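Local coordinates for angiotensin-converting enzyme (Anopheles gambiae, PDB 6S1Y), which probably hydrolyses peptides as a zinc-dependent metallopeptidase of the angiotensin-converting enzyme family, at residues D262-L273 and D413-R423. Numbering follows the deposited sequence.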
ATOM      1  N   ASP A 262     -18.723   9.173  -7.602  1.00 38.33           N
ATOM      2  CA  ASP A 262     -19.829   9.612  -8.444  1.00 39.24           C
ATOM      3  C   ASP A 262     -21.055   9.932  -7.607  1.00 38.26           C
ATOM      4  O   ASP A 262     -21.745  10.919  -7.871  1.00 39.68           O
ATOM      5  CB  ASP A 262     -20.175   8.548  -9.493  1.00 41.25           C
ATOM      6  CG  ASP A 262     -19.116   8.436 -10.580  1.00 43.91           C
ATOM      7  OD1 ASP A 262     -18.168   9.264 -10.597  1.00 45.47           O
ATOM      8  OD2 ASP A 262     -19.215   7.514 -11.413  1.00 47.05           O
ATOM      9  N   PHE A 263     -21.354   9.087  -6.622  1.00 38.39           N
ATOM     10  CA  PHE A 263     -22.453   9.301  -5.677  1.00 38.62           C
ATOM     11  C   PHE A 263     -22.409  10.678  -5.008  1.00 40.46           C
ATOM     12  O   PHE A 263     -23.456  11.222  -4.657  1.00 40.90           O
ATOM     13  CB  PHE A 263     -22.350   8.185  -4.622  1.00 38.71           C
ATOM     14  CG  PHE A 263     -23.531   8.052  -3.730  1.00 40.10           C
ATOM     15  CD1 PHE A 263     -24.782   7.765  -4.252  1.00 39.77           C
ATOM     16  CD2 PHE A 263     -23.380   8.144  -2.342  1.00 40.92           C
ATOM     17  CE1 PHE A 263     -25.880   7.616  -3.415  1.00 39.24           C
ATOM     18  CE2 PHE A 263     -24.467   7.995  -1.505  1.00 41.40           C
ATOM     19  CZ  PHE A 263     -25.720   7.736  -2.036  1.00 40.25           C
ATOM     20  N   THR A 264     -21.219  11.258  -4.812  1.00 37.90           N
ATOM     21  CA  THR A 264     -21.107  12.525  -4.108  1.00 38.25           C
ATOM     22  C   THR A 264     -20.457  13.630  -4.935  1.00 37.41           C
ATOM     23  O   THR A 264     -20.072  14.655  -4.378  1.00 37.03           O
ATOM     24  CB  THR A 264     -20.324  12.338  -2.807  1.00 38.14           C
ATOM     25  OG1 THR A 264     -18.997  11.874  -3.112  1.00 37.77           O
ATOM     26  CG2 THR A 264     -21.016  11.339  -1.897  1.00 38.32           C
ATOM     27  N   THR A 265     -20.399  13.483  -6.258  1.00 37.06           N
ATOM     28  CA  THR A 265     -19.582  14.366  -7.066  1.00 35.41           C
ATOM     29  C   THR A 265     -20.222  15.744  -7.202  1.00 36.03           C
ATOM     30  O   THR A 265     -21.452  15.893  -7.140  1.00 38.52           O
ATOM     31  CB  THR A 265     -19.341  13.753  -8.454  1.00 37.48           C
ATOM     32  OG1 THR A 265     -18.257  14.430  -9.111  1.00 38.64           O
ATOM     33  CG2 THR A 265     -20.584  13.840  -9.360  1.00 37.13           C
ATOM     34  N   PRO A 266     -19.414  16.777  -7.408  1.00 37.17           N
ATOM     35  CA  PRO A 266     -19.985  18.132  -7.520  1.00 37.21           C
ATOM     36  C   PRO A 266     -20.985  18.304  -8.652  1.00 38.50           C
ATOM     37  O   PRO A 266     -21.979  19.022  -8.482  1.00 37.27           O
ATOM     38  CB  PRO A 266     -18.742  19.002  -7.723  1.00 36.85           C
ATOM     39  CG  PRO A 266     -17.666  18.292  -6.992  1.00 35.99           C
ATOM     40  CD  PRO A 266     -17.949  16.804  -7.265  1.00 37.01           C
ATOM     41  N   PHE A 267     -20.754  17.686  -9.810  1.00 37.18           N
ATOM     42  CA  PHE A 267     -21.530  17.960 -11.022  1.00 37.95           C
ATOM     43  C   PHE A 267     -21.937  16.621 -11.618  1.00 39.91           C
ATOM     44  O   PHE A 267     -21.371  16.164 -12.625  1.00 38.89           O
ATOM     45  CB  PHE A 267     -20.731  18.843 -11.982  1.00 40.11           C
ATOM     46  CG  PHE A 267     -20.372  20.189 -11.375  1.00 37.86           C
ATOM     47  CD1 PHE A 267     -21.357  21.128 -11.152  1.00 38.56           C
ATOM     48  CD2 PHE A 267     -19.086  20.478 -10.997  1.00 37.45           C
ATOM     49  CE1 PHE A 267     -21.066  22.348 -10.559  1.00 40.88           C
ATOM     50  CE2 PHE A 267     -18.769  21.692 -10.406  1.00 40.79           C
ATOM     51  CZ  PHE A 267     -19.765  22.635 -10.190  1.00 40.88           C
ATOM     52  N   PRO A 268     -22.921  15.958 -11.006  1.00 38.27           N
ATOM     53  CA  PRO A 268     -23.269  14.599 -11.426  1.00 41.85           C
ATOM     54  C   PRO A 268     -23.838  14.505 -12.827  1.00 44.31           C
ATOM     55  O   PRO A 268     -23.808  13.407 -13.402  1.00 45.52           O
ATOM     56  CB  PRO A 268     -24.310  14.154 -10.379  1.00 42.27           C
ATOM     57  CG  PRO A 268     -24.790  15.417  -9.715  1.00 39.91           C
ATOM     58  CD  PRO A 268     -23.631  16.376  -9.784  1.00 39.42           C
ATOM     59  N   GLU A 269     -24.340  15.589 -13.410  1.00 41.83           N
ATOM     60  CA  GLU A 269     -24.810  15.522 -14.787  1.00 44.07           C
ATOM     61  C   GLU A 269     -23.785  16.067 -15.774  1.00 44.16           C
ATOM     62  O   GLU A 269     -24.132  16.335 -16.920  1.00 42.94           O
ATOM     63  CB  GLU A 269     -26.146  16.246 -14.919  1.00 42.99           C
ATOM     64  CG  GLU A 269     -27.257  15.605 -14.075  1.00 46.23           C
ATOM     65  CD  GLU A 269     -27.224  14.062 -14.119  1.00 51.72           C
ATOM     66  OE1 GLU A 269     -27.187  13.508 -15.231  1.00 51.27           O
ATOM     67  OE2 GLU A 269     -27.202  13.411 -13.033  1.00 55.21           O
ATOM     68  N   LYS A 270     -22.530  16.235 -15.351  1.00 43.27           N
ATOM     69  CA  LYS A 270     -21.424  16.481 -16.263  1.00 41.85           C
ATOM     70  C   LYS A 270     -20.554  15.229 -16.328  1.00 45.23           C
ATOM     71  O   LYS A 270     -20.657  14.340 -15.478  1.00 44.94           O
ATOM     72  CB  LYS A 270     -20.595  17.680 -15.830  1.00 41.00           C
ATOM     73  CG  LYS A 270     -21.336  19.004 -15.959  1.00 42.30           C
ATOM     74  CD  LYS A 270     -21.065  19.662 -17.293  1.00 42.38           C
ATOM     75  CE  LYS A 270     -21.932  20.872 -17.499  1.00 41.74           C
ATOM     76  NZ  LYS A 270     -21.189  22.136 -17.291  1.00 42.66           N
ATOM     77  N   LYS A 271     -19.713  15.157 -17.358  1.00 43.75           N
ATOM     78  CA  LYS A 271     -18.927  13.961 -17.596  1.00 45.35           C
ATOM     79  C   LYS A 271     -18.266  13.481 -16.314  1.00 46.00           C
ATOM     80  O   LYS A 271     -17.657  14.256 -15.573  1.00 44.74           O
ATOM     81  CB  LYS A 271     -17.864  14.224 -18.665  1.00 48.84           C
ATOM     82  CG  LYS A 271     -17.174  12.976 -19.123  1.00 50.10           C
ATOM     83  CD  LYS A 271     -18.082  12.196 -20.053  1.00 55.33           C
ATOM     84  CE  LYS A 271     -17.507  10.826 -20.373  1.00 55.91           C
ATOM     85  NZ  LYS A 271     -18.415  10.070 -21.246  1.00 58.72           N
ATOM     86  N   LEU A 272     -18.396  12.184 -16.068  1.00 46.13           N
ATOM     87  CA  LEU A 272     -17.756  11.481 -14.968  1.00 46.17           C
ATOM     88  C   LEU A 272     -16.680  10.540 -15.520  1.00 47.72           C
ATOM     89  O   LEU A 272     -16.630  10.244 -16.715  1.00 48.24           O
ATOM     90  CB  LEU A 272     -18.803  10.705 -14.165  1.00 43.79           C
ATOM     91  CG  LEU A 272     -19.921  11.591 -13.620  1.00 44.49           C
ATOM     92  CD1 LEU A 272     -20.903  10.782 -12.803  1.00 46.80           C
ATOM     93  CD2 LEU A 272     -19.373  12.722 -12.754  1.00 43.56           C
ATOM     94  N   LEU A 273     -15.804  10.084 -14.637  1.00 46.65           N
ATOM     95  CA  LEU A 273     -14.576   9.421 -15.049  1.00 47.79           C
ATOM     96  C   LEU A 273     -14.424   8.022 -14.458  1.00 49.01           C
ATOM     97  O   LEU A 273     -13.306   7.615 -14.136  1.00 51.60           O
ATOM     98  CB  LEU A 273     -13.370  10.278 -14.668  1.00 48.86           C
ATOM     99  CG  LEU A 273     -13.326  11.637 -15.358  1.00 49.74           C
ATOM    100  CD1 LEU A 273     -12.382  12.532 -14.578  1.00 50.51           C
ATOM    101  CD2 LEU A 273     -12.892  11.505 -16.801  1.00 53.31           C
ATOM    102  N   ASP A 413     -15.209  21.357 -19.782  1.00 49.36           N
ATOM    103  CA  ASP A 413     -15.414  22.650 -19.171  1.00 49.24           C
ATOM    104  C   ASP A 413     -14.881  22.601 -17.750  1.00 45.91           C
ATOM    105  O   ASP A 413     -14.364  21.585 -17.278  1.00 46.27           O
ATOM    106  CB  ASP A 413     -16.890  23.078 -19.210  1.00 45.87           C
ATOM    107  CG  ASP A 413     -17.817  22.073 -18.568  1.00 47.85           C
ATOM    108  OD1 ASP A 413     -17.418  21.438 -17.556  1.00 46.81           O
ATOM    109  OD2 ASP A 413     -18.970  21.944 -19.034  1.00 47.54           O
ATOM    110  N   GLU A 414     -15.002  23.711 -17.053  1.00 46.22           N
ATOM    111  CA  GLU A 414     -14.454  23.780 -15.706  1.00 48.49           C
ATOM    112  C   GLU A 414     -15.117  22.779 -14.763  1.00 44.62           C
ATOM    113  O   GLU A 414     -14.471  22.306 -13.830  1.00 43.04           O
ATOM    114  CB  GLU A 414     -14.586  25.208 -15.190  1.00 50.84           C
ATOM    115  CG  GLU A 414     -13.379  26.077 -15.554  1.00 58.52           C
ATOM    116  CD  GLU A 414     -12.110  25.609 -14.847  1.00 67.00           C
ATOM    117  OE1 GLU A 414     -11.054  25.537 -15.511  1.00 64.82           O
ATOM    118  OE2 GLU A 414     -12.186  25.297 -13.624  1.00 68.10           O
ATOM    119  N   GLN A 415     -16.389  22.423 -14.994  1.00 42.96           N
ATOM    120  CA  GLN A 415     -17.064  21.513 -14.073  1.00 40.26           C
ATOM    121  C   GLN A 415     -16.607  20.077 -14.267  1.00 40.70           C
ATOM    122  O   GLN A 415     -16.453  19.330 -13.283  1.00 39.44           O
ATOM    123  CB  GLN A 415     -18.571  21.597 -14.231  1.00 40.61           C
ATOM    124  CG  GLN A 415     -19.135  22.896 -13.701  1.00 42.29           C
ATOM    125  CD  GLN A 415     -18.891  24.054 -14.650  1.00 42.44           C
ATOM    126  OE1 GLN A 415     -19.049  23.915 -15.854  1.00 44.20           O
ATOM    127  NE2 GLN A 415     -18.480  25.184 -14.112  1.00 41.26           N
ATOM    128  N   VAL A 416     -16.393  19.671 -15.514  1.00 40.35           N
ATOM    129  CA  VAL A 416     -15.761  18.385 -15.762  1.00 40.68           C
ATOM    130  C   VAL A 416     -14.411  18.337 -15.057  1.00 39.84           C
ATOM    131  O   VAL A 416     -14.042  17.325 -14.450  1.00 39.94           O
ATOM    132  CB  VAL A 416     -15.645  18.126 -17.276  1.00 43.70           C
ATOM    133  CG1 VAL A 416     -14.966  16.800 -17.537  1.00 43.53           C
ATOM    134  CG2 VAL A 416     -17.028  18.150 -17.914  1.00 44.04           C
ATOM    135  N   LYS A 417     -13.679  19.442 -15.074  1.00 37.94           N
ATOM    136  CA  LYS A 417     -12.384  19.428 -14.406  1.00 42.93           C
ATOM    137  C   LYS A 417     -12.526  19.306 -12.883  1.00 42.15           C
ATOM    138  O   LYS A 417     -11.702  18.626 -12.248  1.00 40.45           O
ATOM    139  CB  LYS A 417     -11.589  20.657 -14.818  1.00 45.91           C
ATOM    140  CG  LYS A 417     -10.822  20.402 -16.107  1.00 56.22           C
ATOM    141  CD  LYS A 417     -10.438  21.681 -16.833  1.00 64.91           C
ATOM    142  CE  LYS A 417      -9.662  22.643 -15.953  1.00 67.90           C
ATOM    143  NZ  LYS A 417      -8.937  23.663 -16.792  1.00 75.16           N
ATOM    144  N   ILE A 418     -13.566  19.903 -12.286  1.00 38.82           N
ATOM    145  CA  ILE A 418     -13.800  19.724 -10.852  1.00 40.79           C
ATOM    146  C   ILE A 418     -14.157  18.264 -10.546  1.00 39.20           C
ATOM    147  O   ILE A 418     -13.592  17.657  -9.632  1.00 39.24           O
ATOM    148  CB  ILE A 418     -14.892  20.699 -10.365  1.00 39.35           C
ATOM    149  CG1 ILE A 418     -14.479  22.168 -10.606  1.00 40.70           C
ATOM    150  CG2 ILE A 418     -15.183  20.502  -8.898  1.00 40.38           C
ATOM    151  CD1 ILE A 418     -13.214  22.592  -9.895  1.00 43.54           C
ATOM    152  N   ASN A 419     -15.083  17.669 -11.316  1.00 36.96           N
ATOM    153  CA  ASN A 419     -15.388  16.253 -11.123  1.00 39.34           C
ATOM    154  C   ASN A 419     -14.114  15.413 -11.147  1.00 39.65           C
ATOM    155  O   ASN A 419     -13.973  14.452 -10.374  1.00 39.98           O
ATOM    156  CB  ASN A 419     -16.334  15.711 -12.197  1.00 37.95           C
ATOM    157  CG  ASN A 419     -17.775  16.120 -11.988  1.00 39.19           C
ATOM    158  OD1 ASN A 419     -18.171  16.513 -10.888  1.00 37.68           O
ATOM    159  ND2 ASN A 419     -18.579  16.023 -13.046  1.00 38.39           N
ATOM    160  N   GLN A 420     -13.187  15.753 -12.044  1.00 39.89           N
ATOM    161  CA  GLN A 420     -11.926  15.031 -12.164  1.00 41.12           C
ATOM    162  C   GLN A 420     -11.046  15.245 -10.941  1.00 40.43           C
ATOM    163  O   GLN A 420     -10.570  14.279 -10.330  1.00 41.84           O
ATOM    164  CB  GLN A 420     -11.206  15.489 -13.438  1.00 44.82           C
ATOM    165  CG  GLN A 420      -9.818  14.888 -13.642  1.00 47.26           C
ATOM    166  CD  GLN A 420      -9.011  15.616 -14.713  1.00 52.85           C
ATOM    167  OE1 GLN A 420      -9.540  16.431 -15.486  1.00 51.86           O
ATOM    168  NE2 GLN A 420      -7.716  15.330 -14.759  1.00 55.74           N
ATOM    169  N   PHE A 421     -10.814  16.507 -10.565  1.00 39.39           N
ATOM    170  CA  PHE A 421     -10.022  16.797  -9.368  1.00 39.18           C
ATOM    171  C   PHE A 421     -10.639  16.147  -8.130  1.00 37.93           C
ATOM    172  O   PHE A 421      -9.930  15.658  -7.237  1.00 37.05           O
ATOM    173  CB  PHE A 421      -9.924  18.315  -9.143  1.00 40.18           C
ATOM    174  CG  PHE A 421      -9.307  19.089 -10.283  1.00 41.77           C
ATOM    175  CD1 PHE A 421      -8.440  18.488 -11.191  1.00 46.65           C
ATOM    176  CD2 PHE A 421      -9.608  20.433 -10.448  1.00 44.05           C
ATOM    177  CE1 PHE A 421      -7.885  19.229 -12.267  1.00 48.28           C
ATOM    178  CE2 PHE A 421      -9.058  21.185 -11.504  1.00 45.66           C
ATOM    179  CZ  PHE A 421      -8.193  20.585 -12.408  1.00 47.17           C
ATOM    180  N   TYR A 422     -11.967  16.177  -8.039  1.00 38.46           N
ATOM    181  CA  TYR A 422     -12.659  15.598  -6.897  1.00 37.67           C
ATOM    182  C   TYR A 422     -12.399  14.106  -6.811  1.00 35.90           C
ATOM    183  O   TYR A 422     -11.969  13.599  -5.770  1.00 35.55           O
ATOM    184  CB  TYR A 422     -14.151  15.874  -7.015  1.00 36.44           C
ATOM    185  CG  TYR A 422     -14.963  15.320  -5.898  1.00 36.62           C
ATOM    186  CD1 TYR A 422     -14.922  15.913  -4.620  1.00 37.33           C
ATOM    187  CD2 TYR A 422     -15.776  14.200  -6.084  1.00 35.09           C
ATOM    188  CE1 TYR A 422     -15.672  15.405  -3.571  1.00 35.45           C
ATOM    189  CE2 TYR A 422     -16.549  13.696  -5.043  1.00 35.61           C
ATOM    190  CZ  TYR A 422     -16.483  14.300  -3.786  1.00 36.30           C
ATOM    191  OH  TYR A 422     -17.220  13.815  -2.742  1.00 36.50           O
ATOM    192  N   ARG A 423     -12.654  13.384  -7.897  1.00 38.15           N
ATOM    193  CA  ARG A 423     -12.363  11.961  -7.906  1.00 37.93           C
ATOM    194  C   ARG A 423     -10.937  11.699  -7.438  1.00 37.35           C
ATOM    195  O   ARG A 423     -10.704  10.830  -6.587  1.00 34.98           O
ATOM    196  CB  ARG A 423     -12.578  11.376  -9.307  1.00 36.80           C
ATOM    197  CG  ARG A 423     -12.125   9.900  -9.393  1.00 39.37           C
ATOM    198  CD  ARG A 423     -12.537   9.217 -10.687  1.00 40.27           C
ATOM    199  NE  ARG A 423     -13.957   8.881 -10.659  1.00 42.51           N
ATOM    200  CZ  ARG A 423     -14.455   7.791 -10.080  1.00 41.80           C
ATOM    201  NH1 ARG A 423     -13.651   6.911  -9.502  1.00 39.01           N
ATOM    202  NH2 ARG A 423     -15.765   7.580 -10.094  1.00 43.70           N
TER
HETATM  203  O   HOH W   1     -17.453   6.380  -7.802  1.00 38.87           O
HETATM  204  O   HOH W   2     -15.997  10.685 -11.641  1.00 43.16           O
HETATM  205  O   HOH W   3     -15.872  12.811  -9.788  1.00 39.45           O
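The side-chain amide of N419 bonds T265, F267 and K271, fixing an irregular loop, 262-273, against the first turns of helix 414-429 in this largely helical ACE-type metallopeptidase fold. N419 OD1 accepts F267 N on a lone pair at 3.0 Å, while T265 OG1 donates to it from above the carbonyl plane at 2.7 Å. N419 ND2 spends its hydrogens on F267 O and, 3.2 Å away, K271 O, both close to the amide plane; four bonds thus hold the amide's rotation. F267 O also takes K270 N, from the opposite face. Packing is tight here: Q415 CG rides 3.4 Å above the centre of the F267 ring, P266 CD lies over the Y422 ring, offset toward the rim, and W582 of helix 577-590 touches both P266 and I418. A chi1 of 180° swings the Y422 ring away from the backbone N, and Y422 OH donates to T264 OG1 at 2.7 Å. The partly exposed ends are looser. R423 NH2 forms a salt bridge with D262 OD1, though the hydrogen bond within it is weak, and a water joins D262 OD1, R423 NE and L273 N. D413, the N-cap, accepts V416 N at OD1; its OD2 makes a salt bridge with K270 NZ at 2.8 Å, met from above the carboxylate plane.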